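Local atomic coordinates of tudor and KH domain-containing protein homolog (Drosophila melanogaster, PDB entry 5YGB), a protein that binds Piwi proteins through its Tudor region and probably recruits them to the piRNA biogenesis machinery in the nuage, helping to silence transposable elements in the germline. Residues V7-V12 with R160-R165; A74-I79 with I91-V96; F95-D100 with R120-E125; E125-N130 with V166-E171. The protein carries 1 engineered substitution. One frame throughout, in Å; residues are numbered along the deposited sequence. Where two conformers were deposited one is given.

Interaction 1: residues V7-V12 with R160-R165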
loop_
_atom_site.group_PDB
_atom_site.type_symbol
_atom_site.label_atom_id
_atom_site.label_comp_id
_atom_site.label_asym_id
_atom_site.label_seq_id
_atom_site.Cartn_x
_atom_site.Cartn_y
_atom_site.Cartn_z
ATOM N N VAL A 7 -8.275 -9.950 6.257
ATOM C CA VAL A 7 -7.405 -8.862 5.806
ATOM C C VAL A 7 -7.951 -7.485 6.150
ATOM O O VAL A 7 -9.146 -7.313 6.429
ATOM C CB VAL A 7 -7.180 -8.892 4.270
ATOM C CG1 VAL A 7 -6.609 -10.238 3.808
ATOM C CG2 VAL A 7 -8.474 -8.533 3.527
ATOM N N TYR A 8 -7.059 -6.504 6.120
ATOM C CA TYR A 8 -7.446 -5.100 6.043
ATOM C C TYR A 8 -7.091 -4.587 4.667
ATOM O O TYR A 8 -6.026 -4.924 4.155
ATOM C CB TYR A 8 -6.694 -4.238 7.051
ATOM C CG TYR A 8 -6.854 -4.585 8.506
ATOM C CD1 TYR A 8 -8.111 -4.647 9.097
ATOM C CD2 TYR A 8 -5.743 -4.813 9.300
ATOM C CE1 TYR A 8 -8.253 -4.943 10.424
ATOM C CE2 TYR A 8 -5.874 -5.108 10.646
ATOM C CZ TYR A 8 -7.134 -5.170 11.195
ATOM O OH TYR A 8 -7.277 -5.471 12.531
ATOM N N VAL A 9 -7.925 -3.729 4.091
ATOM C CA VAL A 9 -7.511 -2.950 2.924
ATOM C C VAL A 9 -6.810 -1.693 3.444
ATOM O O VAL A 9 -7.412 -0.881 4.149
ATOM C CB VAL A 9 -8.698 -2.604 2.029
ATOM C CG1 VAL A 9 -8.270 -1.619 0.959
ATOM C CG2 VAL A 9 -9.250 -3.877 1.408
ATOM N N SER A 10 -5.520 -1.558 3.144
ATOM C CA SER A 10 -4.695 -0.510 3.750
ATOM C C SER A 10 -4.514 0.706 2.845
ATOM O O SER A 10 -4.215 1.791 3.335
ATOM C CB SER A 10 -3.315 -1.063 4.144
ATOM O OG SER A 10 -2.714 -1.788 3.078
ATOM N N ALA A 11 -4.676 0.530 1.538
ATOM C CA ALA A 11 -4.580 1.641 0.601
ATOM C C ALA A 11 -5.361 1.288 -0.647
ATOM O O ALA A 11 -5.442 0.117 -1.020
ATOM C CB ALA A 11 -3.111 1.954 0.260
ATOM N N VAL A 12 -5.920 2.302 -1.298
ATOM C CA VAL A 12 -6.695 2.128 -2.521
ATOM C C VAL A 12 -6.314 3.149 -3.574
ATOM O O VAL A 12 -6.304 4.351 -3.306
ATOM C CB VAL A 12 -8.205 2.269 -2.252
ATOM C CG1 VAL A 12 -8.988 2.338 -3.567
ATOM C CG2 VAL A 12 -8.726 1.138 -1.362
ATOM N N ARG A 160 -10.865 -2.155 9.157
ATOM C CA ARG A 160 -12.079 -2.940 8.972
ATOM C C ARG A 160 -11.756 -4.337 8.461
ATOM O O ARG A 160 -11.244 -4.501 7.345
ATOM C CB ARG A 160 -13.034 -2.250 7.997
ATOM C CG ARG A 160 -14.262 -3.110 7.675
ATOM C CD ARG A 160 -15.344 -2.324 6.965
ATOM N NE ARG A 160 -15.933 -1.337 7.862
ATOM C CZ ARG A 160 -16.857 -1.613 8.777
ATOM N NH1 ARG A 160 -17.317 -2.850 8.910
ATOM N NH2 ARG A 160 -17.326 -0.649 9.558
ATOM N N LYS A 161 -12.059 -5.357 9.258
ATOM C CA LYS A 161 -11.809 -6.717 8.817
ATOM C C LYS A 161 -12.668 -7.110 7.623
ATOM O O LYS A 161 -13.888 -6.916 7.618
ATOM C CB LYS A 161 -12.040 -7.716 9.949
ATOM C CG LYS A 161 -12.070 -9.150 9.447
ATOM C CD LYS A 161 -11.935 -10.159 10.565
ATOM C CE LYS A 161 -13.108 -10.096 11.491
ATOM N NZ LYS A 161 -12.924 -11.072 12.602
ATOM N N LEU A 162 -12.013 -7.663 6.608
ATOM C CA LEU A 162 -12.669 -8.270 5.461
ATOM C C LEU A 162 -12.160 -9.694 5.315
ATOM O O LEU A 162 -11.080 -10.023 5.810
ATOM C CB LEU A 162 -12.383 -7.487 4.170
ATOM C CG LEU A 162 -12.821 -6.030 4.145
ATOM C CD1 LEU A 162 -12.393 -5.399 2.825
ATOM C CD2 LEU A 162 -14.323 -5.902 4.325
ATOM N N ILE A 163 -12.929 -10.534 4.630
ATOM C CA ILE A 163 -12.485 -11.875 4.265
ATOM C C ILE A 163 -12.140 -11.873 2.786
ATOM O O ILE A 163 -12.992 -11.569 1.948
ATOM C CB ILE A 163 -13.559 -12.949 4.531
ATOM C CG1 ILE A 163 -14.014 -12.914 5.989
ATOM C CG2 ILE A 163 -13.033 -14.328 4.150
ATOM C CD1 ILE A 163 -12.881 -13.068 6.993
ATOM N N ALA A 164 -10.886 -12.191 2.474
ATOM C CA ALA A 164 -10.403 -12.205 1.100
ATOM C C ALA A 164 -10.116 -13.621 0.642
ATOM O O ALA A 164 -9.732 -14.475 1.442
ATOM C CB ALA A 164 -9.148 -11.356 0.966
ATOM N N ARG A 165 -10.302 -13.873 -0.645
ATOM C CA ARG A 165 -9.882 -15.142 -1.221
ATOM C C ARG A 165 -9.279 -14.890 -2.598
ATOM O O ARG A 165 -9.865 -14.204 -3.433
ATOM C CB ARG A 165 -11.048 -16.119 -1.317
ATOM C CG ARG A 165 -10.637 -17.475 -1.871
ATOM C CD ARG A 165 -11.836 -18.388 -2.106
ATOM N NE ARG A 165 -12.424 -18.870 -0.860
ATOM C CZ ARG A 165 -13.410 -19.760 -0.800
ATOM N NH1 ARG A 165 -13.917 -20.265 -1.917
ATOM N NH2 ARG A 165 -13.887 -20.148 0.376
HETATM O O HOH W 1 -10.544 -3.227 5.083
HETATM O O HOH W 2 -9.750 -1.109 6.669
#

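Interaction 2: residues A74-I79 with I91-V96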
loop_
_atom_site.group_PDB
_atom_site.type_symbol
_atom_site.label_atom_id
_atom_site.label_comp_id
_atom_site.label_asym_id
_atom_site.label_seq_id
_atom_site.Cartn_x
_atom_site.Cartn_y
_atom_site.Cartn_z
ATOM N N ALA A 74 9.998 2.105 3.944
ATOM C CA ALA A 74 9.716 2.543 2.591
ATOM C C ALA A 74 10.805 2.113 1.628
ATOM O O ALA A 74 11.974 1.998 2.000
ATOM C CB ALA A 74 9.528 4.065 2.551
ATOM N N GLU A 75 10.413 1.883 0.381
ATOM C CA GLU A 75 11.313 1.540 -0.709
ATOM C C GLU A 75 11.473 2.748 -1.627
ATOM O O GLU A 75 10.483 3.347 -2.059
ATOM C CB GLU A 75 10.752 0.332 -1.473
ATOM C CG GLU A 75 11.503 -0.032 -2.741
ATOM C CD GLU A 75 10.799 -1.103 -3.553
ATOM O OE1 GLU A 75 9.740 -1.611 -3.123
ATOM O OE2 GLU A 75 11.317 -1.440 -4.631
ATOM N N ILE A 76 12.710 3.127 -1.920
ATOM C CA ILE A 76 12.930 4.195 -2.889
ATOM C C ILE A 76 12.640 3.672 -4.295
ATOM O O ILE A 76 13.272 2.711 -4.767
ATOM C CB ILE A 76 14.364 4.742 -2.804
ATOM C CG1 ILE A 76 14.629 5.320 -1.407
ATOM C CG2 ILE A 76 14.609 5.800 -3.905
ATOM C CD1 ILE A 76 15.998 5.970 -1.249
ATOM N N VAL A 77 11.659 4.269 -4.965
ATOM C CA VAL A 77 11.355 3.812 -6.315
ATOM C C VAL A 77 11.795 4.808 -7.384
ATOM O O VAL A 77 11.870 4.444 -8.560
ATOM C CB VAL A 77 9.863 3.475 -6.479
ATOM C CG1 VAL A 77 9.490 2.332 -5.527
ATOM C CG2 VAL A 77 9.009 4.681 -6.228
ATOM N N ASP A 78 12.117 6.041 -6.994
ATOM C CA ASP A 78 12.642 7.018 -7.948
ATOM C C ASP A 78 13.301 8.148 -7.179
ATOM O O ASP A 78 12.974 8.400 -6.013
ATOM C CB ASP A 78 11.525 7.552 -8.872
ATOM C CG ASP A 78 12.034 7.981 -10.247
ATOM O OD1 ASP A 78 13.261 8.003 -10.479
ATOM O OD2 ASP A 78 11.176 8.291 -11.106
ATOM N N ILE A 79 14.244 8.815 -7.833
ATOM C CA ILE A 79 14.952 9.958 -7.278
ATOM C C ILE A 79 15.083 10.997 -8.380
ATOM O O ILE A 79 15.486 10.669 -9.494
ATOM C CB ILE A 79 16.356 9.578 -6.759
ATOM C CG1 ILE A 79 16.287 8.480 -5.695
ATOM C CG2 ILE A 79 17.079 10.807 -6.220
ATOM C CD1 ILE A 79 17.653 7.972 -5.299
ATOM N N ILE A 91 12.417 12.400 -3.388
ATOM C CA ILE A 91 12.466 10.938 -3.359
ATOM C C ILE A 91 11.067 10.355 -3.435
ATOM O O ILE A 91 10.205 10.697 -2.629
ATOM C CB ILE A 91 13.159 10.421 -2.076
ATOM C CG1 ILE A 91 14.469 11.166 -1.830
ATOM C CG2 ILE A 91 13.353 8.908 -2.115
ATOM C CD1 ILE A 91 15.547 10.829 -2.804
ATOM N N ASP A 92 10.839 9.497 -4.419
ATOM C CA ASP A 92 9.579 8.778 -4.571
ATOM C C ASP A 92 9.652 7.501 -3.718
ATOM O O ASP A 92 10.463 6.613 -4.005
ATOM C CB ASP A 92 9.351 8.463 -6.059
ATOM C CG ASP A 92 7.974 7.911 -6.360
ATOM O OD1 ASP A 92 7.134 7.821 -5.444
ATOM O OD2 ASP A 92 7.733 7.598 -7.551
ATOM N N LEU A 93 8.814 7.428 -2.682
ATOM C CA LEU A 93 8.804 6.306 -1.744
ATOM C C LEU A 93 7.560 5.451 -1.878
ATOM O O LEU A 93 6.455 5.983 -1.963
ATOM C CB LEU A 93 8.885 6.812 -0.308
ATOM C CG LEU A 93 10.179 7.498 0.116
ATOM C CD1 LEU A 93 10.059 7.924 1.560
ATOM C CD2 LEU A 93 11.386 6.596 -0.079
ATOM N N TYR A 94 7.746 4.133 -1.876
ATOM C CA TYR A 94 6.647 3.176 -1.785
ATOM C C TYR A 94 6.633 2.631 -0.353
ATOM O O TYR A 94 7.632 2.081 0.116
ATOM C CB TYR A 94 6.824 2.061 -2.829
ATOM C CG TYR A 94 5.911 0.879 -2.607
ATOM C CD1 TYR A 94 4.542 0.996 -2.807
ATOM C CD2 TYR A 94 6.414 -0.354 -2.189
ATOM C CE1 TYR A 94 3.698 -0.079 -2.589
ATOM C CE2 TYR A 94 5.576 -1.431 -1.977
ATOM C CZ TYR A 94 4.219 -1.277 -2.167
ATOM O OH TYR A 94 3.375 -2.350 -1.927
ATOM N N PHE A 95 5.522 2.801 0.360
ATOM C CA PHE A 95 5.440 2.394 1.765
ATOM C C PHE A 95 5.093 0.906 1.824
ATOM O O PHE A 95 3.940 0.510 1.676
ATOM C CB PHE A 95 4.444 3.293 2.514
ATOM C CG PHE A 95 4.982 4.678 2.735
ATOM C CD1 PHE A 95 4.966 5.617 1.720
ATOM C CD2 PHE A 95 5.584 5.014 3.929
ATOM C CE1 PHE A 95 5.492 6.880 1.917
ATOM C CE2 PHE A 95 6.112 6.277 4.130
ATOM C CZ PHE A 95 6.064 7.207 3.120
ATOM N N VAL A 96 6.116 0.076 2.036
ATOM C CA VAL A 96 6.040 -1.355 1.781
ATOM C C VAL A 96 5.029 -2.089 2.667
ATOM O O VAL A 96 4.571 -3.168 2.301
ATOM C CB VAL A 96 7.442 -2.031 1.935
ATOM C CG1 VAL A 96 8.441 -1.436 0.954
ATOM C CG2 VAL A 96 7.966 -1.920 3.363
HETATM O O HOH W 3 8.482 8.839 -9.978
#

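Interaction 3: residues F95-D100 with R120-E125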
loop_
_atom_site.group_PDB
_atom_site.type_symbol
_atom_site.label_atom_id
_atom_site.label_comp_id
_atom_site.label_asym_id
_atom_site.label_seq_id
_atom_site.Cartn_x
_atom_site.Cartn_y
_atom_site.Cartn_z
ATOM N N PHE A 95 5.522 2.801 0.360
ATOM C CA PHE A 95 5.440 2.394 1.765
ATOM C C PHE A 95 5.093 0.906 1.824
ATOM O O PHE A 95 3.940 0.510 1.676
ATOM C CB PHE A 95 4.444 3.293 2.514
ATOM C CG PHE A 95 4.982 4.678 2.735
ATOM C CD1 PHE A 95 4.966 5.617 1.720
ATOM C CD2 PHE A 95 5.584 5.014 3.929
ATOM C CE1 PHE A 95 5.492 6.880 1.917
ATOM C CE2 PHE A 95 6.112 6.277 4.130
ATOM C CZ PHE A 95 6.064 7.207 3.120
ATOM N N VAL A 96 6.116 0.076 2.036
ATOM C CA VAL A 96 6.040 -1.355 1.781
ATOM C C VAL A 96 5.029 -2.089 2.667
ATOM O O VAL A 96 4.571 -3.168 2.301
ATOM C CB VAL A 96 7.442 -2.031 1.935
ATOM C CG1 VAL A 96 8.441 -1.436 0.954
ATOM C CG2 VAL A 96 7.966 -1.920 3.363
ATOM N N ASP A 97 4.676 -1.532 3.820
ATOM C CA ASP A 97 3.735 -2.205 4.702
ATOM C C ASP A 97 2.295 -1.766 4.473
ATOM O O ASP A 97 1.389 -2.414 4.993
ATOM C CB ASP A 97 4.133 -1.992 6.163
ATOM C CG ASP A 97 5.437 -2.662 6.484
ATOM O OD1 ASP A 97 5.615 -3.833 6.065
ATOM O OD2 ASP A 97 6.293 -2.026 7.133
ATOM N N TYR A 98 2.072 -0.700 3.696
ATOM C CA TYR A 98 0.719 -0.137 3.538
ATOM C C TYR A 98 0.260 -0.008 2.094
ATOM O O TYR A 98 -0.927 -0.190 1.800
ATOM C CB TYR A 98 0.651 1.233 4.222
ATOM C CG TYR A 98 0.661 1.117 5.722
ATOM C CD1 TYR A 98 1.853 0.946 6.431
ATOM C CD2 TYR A 98 -0.522 1.131 6.439
ATOM C CE1 TYR A 98 1.852 0.810 7.804
ATOM C CE2 TYR A 98 -0.530 1.008 7.801
ATOM C CZ TYR A 98 0.649 0.841 8.482
ATOM O OH TYR A 98 0.614 0.713 9.851
ATOM N N GLY A 99 1.172 0.309 1.179
ATOM C CA GLY A 99 0.825 0.394 -0.233
ATOM C C GLY A 99 0.836 1.795 -0.819
ATOM O O GLY A 99 0.871 1.952 -2.044
ATOM N N ASP A 100 0.816 2.808 0.038
ATOM C CA ASP A 100 0.863 4.194 -0.419
ATOM C C ASP A 100 2.187 4.546 -1.089
ATOM O O ASP A 100 3.232 3.982 -0.767
ATOM C CB ASP A 100 0.656 5.149 0.757
ATOM C CG ASP A 100 -0.596 4.845 1.549
ATOM O OD1 ASP A 100 -1.653 5.435 1.244
ATOM O OD2 ASP A 100 -0.517 4.019 2.479
ATOM N N ARG A 120 8.130 -9.482 7.442
ATOM C CA ARG A 120 7.679 -9.528 6.051
ATOM C C ARG A 120 7.054 -8.191 5.634
ATOM O O ARG A 120 6.322 -7.586 6.413
ATOM C CB ARG A 120 6.669 -10.688 5.897
ATOM C CG ARG A 120 5.784 -10.666 4.655
ATOM C CD ARG A 120 4.780 -11.847 4.582
ATOM N NE ARG A 120 3.825 -11.562 3.517
ATOM C CZ ARG A 120 2.656 -10.959 3.712
ATOM N NH1 ARG A 120 2.274 -10.626 4.938
ATOM N NH2 ARG A 120 1.860 -10.699 2.685
ATOM N N PHE A 121 7.354 -7.703 4.431
ATOM C CA PHE A 121 6.680 -6.496 3.950
ATOM C C PHE A 121 5.173 -6.791 3.902
ATOM O O PHE A 121 4.730 -7.784 3.301
ATOM C CB PHE A 121 7.208 -6.062 2.576
ATOM C CG PHE A 121 8.634 -5.545 2.588
ATOM C CD1 PHE A 121 9.346 -5.392 3.769
ATOM C CD2 PHE A 121 9.244 -5.180 1.400
ATOM C CE1 PHE A 121 10.656 -4.911 3.754
ATOM C CE2 PHE A 121 10.551 -4.686 1.384
ATOM C CZ PHE A 121 11.244 -4.558 2.555
ATOM N N GLN A 122 4.370 -5.950 4.545
ATOM C CA GLN A 122 3.006 -6.352 4.872
ATOM C C GLN A 122 1.941 -6.105 3.803
ATOM O O GLN A 122 0.870 -6.715 3.867
ATOM C CB GLN A 122 2.588 -5.665 6.182
ATOM C CG GLN A 122 3.334 -6.202 7.396
ATOM C CD GLN A 122 2.947 -7.632 7.673
ATOM O OE1 GLN A 122 1.781 -7.931 7.932
ATOM N NE2 GLN A 122 3.913 -8.529 7.582
ATOM N N ALA A 123 2.189 -5.221 2.842
ATOM C CA ALA A 123 1.159 -4.882 1.863
ATOM C C ALA A 123 1.275 -5.716 0.608
ATOM O O ALA A 123 2.369 -5.850 0.047
ATOM C CB ALA A 123 1.217 -3.392 1.503
ATOM N N VAL A 124 0.156 -6.284 0.169
ATOM C CA VAL A 124 0.112 -6.991 -1.109
ATOM C C VAL A 124 -0.859 -6.306 -2.054
ATOM O O VAL A 124 -2.048 -6.132 -1.731
ATOM C CB VAL A 124 -0.299 -8.452 -0.943
ATOM C CG1 VAL A 124 -0.391 -9.122 -2.310
ATOM C CG2 VAL A 124 0.707 -9.194 -0.072
ATOM N N GLU A 125 -0.359 -5.904 -3.218
ATOM C CA GLU A 125 -1.178 -5.282 -4.248
ATOM C C GLU A 125 -2.097 -6.321 -4.891
ATOM O O GLU A 125 -1.650 -7.408 -5.253
ATOM C CB GLU A 125 -0.304 -4.612 -5.320
ATOM C CG GLU A 125 -1.073 -3.661 -6.205
ATOM C CD GLU A 125 -0.277 -3.174 -7.395
ATOM O OE1 GLU A 125 0.973 -3.217 -7.341
ATOM O OE2 GLU A 125 -0.907 -2.752 -8.386
HETATM O O HOH W 4 4.456 -4.216 -0.239
#

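Interaction 4: residues E125-N130 with V166-E171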
loop_
_atom_site.group_PDB
_atom_site.type_symbol
_atom_site.label_atom_id
_atom_site.label_comp_id
_atom_site.label_asym_id
_atom_site.label_seq_id
_atom_site.Cartn_x
_atom_site.Cartn_y
_atom_site.Cartn_z
ATOM N N GLU A 125 -0.359 -5.904 -3.218
ATOM C CA GLU A 125 -1.178 -5.282 -4.248
ATOM C C GLU A 125 -2.097 -6.321 -4.891
ATOM O O GLU A 125 -1.650 -7.408 -5.253
ATOM C CB GLU A 125 -0.304 -4.612 -5.320
ATOM C CG GLU A 125 -1.073 -3.661 -6.205
ATOM C CD GLU A 125 -0.277 -3.174 -7.395
ATOM O OE1 GLU A 125 0.973 -3.217 -7.341
ATOM O OE2 GLU A 125 -0.907 -2.752 -8.386
ATOM N N CYS A 126 -3.374 -5.972 -5.024
ATOM C CA CYS A 126 -4.408 -6.863 -5.556
ATOM C C CYS A 126 -5.305 -6.102 -6.498
ATOM O O CYS A 126 -5.296 -4.871 -6.534
ATOM C CB CYS A 126 -5.292 -7.434 -4.445
ATOM S SG CYS A 126 -4.487 -8.390 -3.159
ATOM N N PHE A 127 -6.118 -6.849 -7.239
ATOM C CA PHE A 127 -7.285 -6.279 -7.899
ATOM C C PHE A 127 -8.538 -7.040 -7.472
ATOM O O PHE A 127 -8.453 -8.173 -6.993
ATOM C CB PHE A 127 -7.108 -6.277 -9.438
ATOM C CG PHE A 127 -7.143 -7.647 -10.093
ATOM C CD1 PHE A 127 -6.003 -8.438 -10.142
ATOM C CD2 PHE A 127 -8.294 -8.105 -10.716
ATOM C CE1 PHE A 127 -6.019 -9.677 -10.769
ATOM C CE2 PHE A 127 -8.310 -9.342 -11.344
ATOM C CZ PHE A 127 -7.168 -10.123 -11.369
ATOM N N LEU A 128 -9.690 -6.396 -7.609
ATOM C CA LEU A 128 -10.955 -7.045 -7.294
ATOM C C LEU A 128 -11.360 -7.894 -8.484
ATOM O O LEU A 128 -11.547 -7.371 -9.574
ATOM C CB LEU A 128 -12.045 -6.017 -6.970
ATOM C CG LEU A 128 -13.342 -6.557 -6.364
ATOM C CD1 LEU A 128 -13.059 -7.127 -4.974
ATOM C CD2 LEU A 128 -14.395 -5.451 -6.307
ATOM N N ALA A 129 -11.469 -9.204 -8.286
ATOM C CA ALA A 129 -11.805 -10.105 -9.389
ATOM C C ALA A 129 -13.219 -9.889 -9.926
ATOM O O ALA A 129 -14.123 -9.464 -9.206
ATOM C CB ALA A 129 -11.633 -11.546 -8.946
ATOM N N ASN A 130 -13.375 -10.169 -11.218
ATOM C CA ASN A 130 -14.685 -10.272 -11.878
ATOM C C ASN A 130 -15.455 -8.959 -12.013
ATOM O O ASN A 130 -16.682 -8.970 -12.158
ATOM C CB ASN A 130 -15.552 -11.309 -11.153
ATOM C CG ASN A 130 -14.896 -12.683 -11.099
ATOM O OD1 ASN A 130 -14.397 -13.182 -12.111
ATOM N ND2 ASN A 130 -14.887 -13.294 -9.921
ATOM N N VAL A 166 -8.093 -15.436 -2.832
ATOM C CA VAL A 166 -7.474 -15.312 -4.144
ATOM C C VAL A 166 -8.151 -16.288 -5.096
ATOM O O VAL A 166 -8.181 -17.493 -4.828
ATOM C CB VAL A 166 -5.964 -15.587 -4.083
ATOM C CG1 VAL A 166 -5.356 -15.565 -5.480
ATOM C CG2 VAL A 166 -5.275 -14.567 -3.184
ATOM N N VAL A 167 -8.718 -15.779 -6.187
ATOM C CA VAL A 167 -9.430 -16.646 -7.127
ATOM C C VAL A 167 -8.860 -16.604 -8.537
ATOM O O VAL A 167 -9.272 -17.393 -9.391
ATOM C CB VAL A 167 -10.935 -16.297 -7.201
ATOM C CG1 VAL A 167 -11.599 -16.507 -5.841
ATOM C CG2 VAL A 167 -11.143 -14.870 -7.713
ATOM N N THR A 168 -7.915 -15.699 -8.788
ATOM C CA THR A 168 -7.298 -15.593 -10.110
ATOM C C THR A 168 -6.029 -14.749 -10.010
ATOM O O THR A 168 -5.750 -14.171 -8.964
ATOM C CB THR A 168 -8.271 -14.970 -11.148
ATOM O OG1 THR A 168 -7.741 -15.117 -12.478
ATOM C CG2 THR A 168 -8.504 -13.494 -10.849
ATOM N N TYR A 169 -5.271 -14.698 -11.103
ATOM C CA TYR A 169 -4.076 -13.861 -11.242
ATOM C C TYR A 169 -4.082 -13.174 -12.594
ATOM O O TYR A 169 -4.598 -13.731 -13.569
ATOM C CB TYR A 169 -2.774 -14.673 -11.131
ATOM C CG TYR A 169 -2.470 -15.208 -9.760
ATOM C CD1 TYR A 169 -1.829 -14.421 -8.813
ATOM C CD2 TYR A 169 -2.821 -16.504 -9.415
ATOM C CE1 TYR A 169 -1.556 -14.910 -7.545
ATOM C CE2 TYR A 169 -2.556 -16.999 -8.159
ATOM C CZ TYR A 169 -1.925 -16.205 -7.232
ATOM O OH TYR A 169 -1.671 -16.713 -5.990
ATOM N N LYS A 170 -3.492 -11.985 -12.665
ATOM C CA LYS A 170 -3.318 -11.312 -13.943
ATOM C C LYS A 170 -1.888 -10.828 -14.058
ATOM O O LYS A 170 -1.272 -10.420 -13.078
ATOM C CB LYS A 170 -4.305 -10.147 -14.111
ATOM C CG LYS A 170 -3.878 -8.839 -13.470
ATOM C CD LYS A 170 -4.590 -7.641 -14.095
ATOM C CE LYS A 170 -6.069 -7.625 -13.750
ATOM N NZ LYS A 170 -6.738 -6.337 -14.121
ATOM N N GLU A 171 -1.347 -10.916 -15.263
ATOM C CA GLU A 171 -0.015 -10.420 -15.529
ATOM C C GLU A 171 -0.008 -8.916 -15.346
ATOM O O GLU A 171 -0.895 -8.222 -15.842
ATOM C CB GLU A 171 0.416 -10.791 -16.948
ATOM C CG GLU A 171 1.894 -11.049 -17.096
ATOM C CD GLU A 171 2.297 -11.254 -18.537
ATOM O OE1 GLU A 171 1.513 -10.882 -19.436
ATOM O OE2 GLU A 171 3.392 -11.803 -18.768
#

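Interaction 1: residues V7-V12 with R160-R165
The Tyr8 ring turns its edge to the backbone of Arg160 and Lys161. Its CD1 lies 3.6 Å from Arg160 O, near the ring plane, and its CE1 comes close to Lys161 N. Trp159 also meets this ring edge to face. The two segments belong to the first and last strands across a five-stranded curled sheet, consistent with the barrel of the staphylococcal-nuclease-like part of an extended Tudor domain. Val7 and Leu162 form one antiparallel hydrogen-bonded pair, with Val7 N to Leu162 O at 2.8 Å and Leu162 N to Val7 O at 2.9 Å. The strands then diverge, running 94° apart. Beyond Val7, water takes over the link: one molecule accepts from Val9 N and bonds to Arg160 O, and another accepts from Arg160 N and reaches Val9 O only weakly. An alanine in place of Tyr8 would probably open a gap beside the Arg160 carbonyl and leave Trp159 without its ring partner. The guanidinium of Arg160 is paired elsewhere, with Glu155. On the other side of the sheet from Tyr8, Val7 CG2 rests 3.9 Å from Ala164 CB. Val9 CG2, anti to its carbonyl carbon, meets Leu162 CD1 at 3.8 Å.

Interaction 2: residues A74-I79 with I91-V96
Glu75 and Tyr94 form a hydrogen-bonded pair in an antiparallel ladder whose strands run at 141°, and further on a classic beta bulge sets two residues, Val77 and Asp78, against the single Asp92. At the bulge Val77 N gives a bond of 2.8 Å to Asp92 O, while Asp78 N reaches the same oxygen only weakly. The face of Ala74, Ile76, Ile79, Ile91 and Leu93 is apolar. Ile76 CG1 touches Leu93 CD2 at 3.7 Å, and Ile76 CG2 meets Ile91 CG2 at 3.8 Å. Further along, Ile79 and Ile91 lie side by side. At the other end Ala74 CB sits over a face of the Phe95 ring, toward its rim. An alanine at Ile76 would probably open a gap beside Leu93 and Ile91, which would lose the contacts of its CG1, CG2 and CD1. Val77 CG2 lies between its own backbone N and carbonyl carbon, and from there it packs 3.4 Å from Asp92 CG. Water 3 donates to both aspartates. Asp78 OD2 and Asp92 OD2 are 5.0 Å apart, and the water probably eases their repulsion. The Glu75 carboxylate is held by Ser180 and Ala181. Val61 of strand 60-65 extends the apolar layer beside Ile76 and Leu93. This bulged hairpin belongs to the strongly bent antiparallel sheet of the SH3-like Tudor fold.

Interaction 3: residues F95-D100 with R120-E125
The loop between strands 89-95 and 101-104 of the Tudor core meets the entry to strand 124-128 here, with Val96 and Asp97 lying against Phe121, Gln122 and Ala123. Val96 CG2 stands over the centre of the Phe121 ring, 3.8 Å from its centroid, in a CH-pi contact. Ala123 N donates to Val96 O at 3.2 Å, in the carbonyl plane and on a lone pair. Water 4 donates to the same oxygen and to Ala123 O, which ties the two backbones a second time. With CG anti to the carbonyl carbon (chi1 -66°), the carboxylate of Asp97 is on the side of Gln122. Asp97 OD1 takes the Gln122 N-H at 2.9 Å through the anti lone pair, and the same oxygen forms a salt bridge with Arg73. These two partners are likely to fix the rotation of the carboxylate. Gln122 bends back at chi2, and its NE2 bonds to Arg120 O at 2.8 Å from above the carbonyl plane; Gln26 is a further partner of this amide. Ala123 CB packs on the backbone of the loop, 3.6 Å from Tyr98 C. Within the loop, Phe95 O accepts from both Tyr98 N and Gly99 N. At the Gly99 backbone angles a side chain would jam against the carbonyl O of Tyr98. The contact joins the Tudor core to what is probably the nuclease-like half of an extended Tudor domain.

Interaction 4: residues E125-N130 with V166-E171
Lys170 puts its CE over one face of the Phe127 ring. CE stands over the ring centre, 3.4 Å from the centroid, and NZ follows at 4.3 Å in a cation-pi contact, 14° off the normal. The bend at chi3 (69°) brings CE in over the ring. Lys170 CG comes 3.5 Å from Phe127 CE1, at the rim. The Thr168 side chain crosses that of Phe127 at about a right angle and brings its CG2 to 3.7 Å from Phe127 CZ. Beside it, Ala129 CB meets Val167 CG2 at 3.6 Å. Val167 and Thr168 form a classic beta bulge opposite strand 188-195, and both send their side chains toward 125-130. No hydrogen bond joins the two segments, whose strands run 113° apart and come no closer than 8.6 Å between axes. Both strands belong to the five-stranded sheet beside the Tudor core. Strand 188-195 comes between them in sheet order: it bonds to the Phe127 backbone through Pro190 and Val192, while strand 17-22 flanks 124-128 on its other edge.

Overall arrangement
From the N terminus, strand 5-12 pairs first with 17-22 and meets its other neighbour only at 160-165, so interaction 1 closes a long loop that contains interactions 2 and 3. Interaction 2 closes the hairpin of strands 70-81 and 89-95 in the Tudor core. Interaction 3 begins where that hairpin ends, sharing Phe95 and Val96, and runs to the start of strand 124-128. It touches interaction 1 through Ser10 and Tyr98. Interaction 4 starts at Glu125, where interaction 3 stops, and its segments alternate with those of interaction 1, so the two cross. Interactions 1 and 4 tie together the five-stranded sheet, and interaction 3 joins it to the Tudor core.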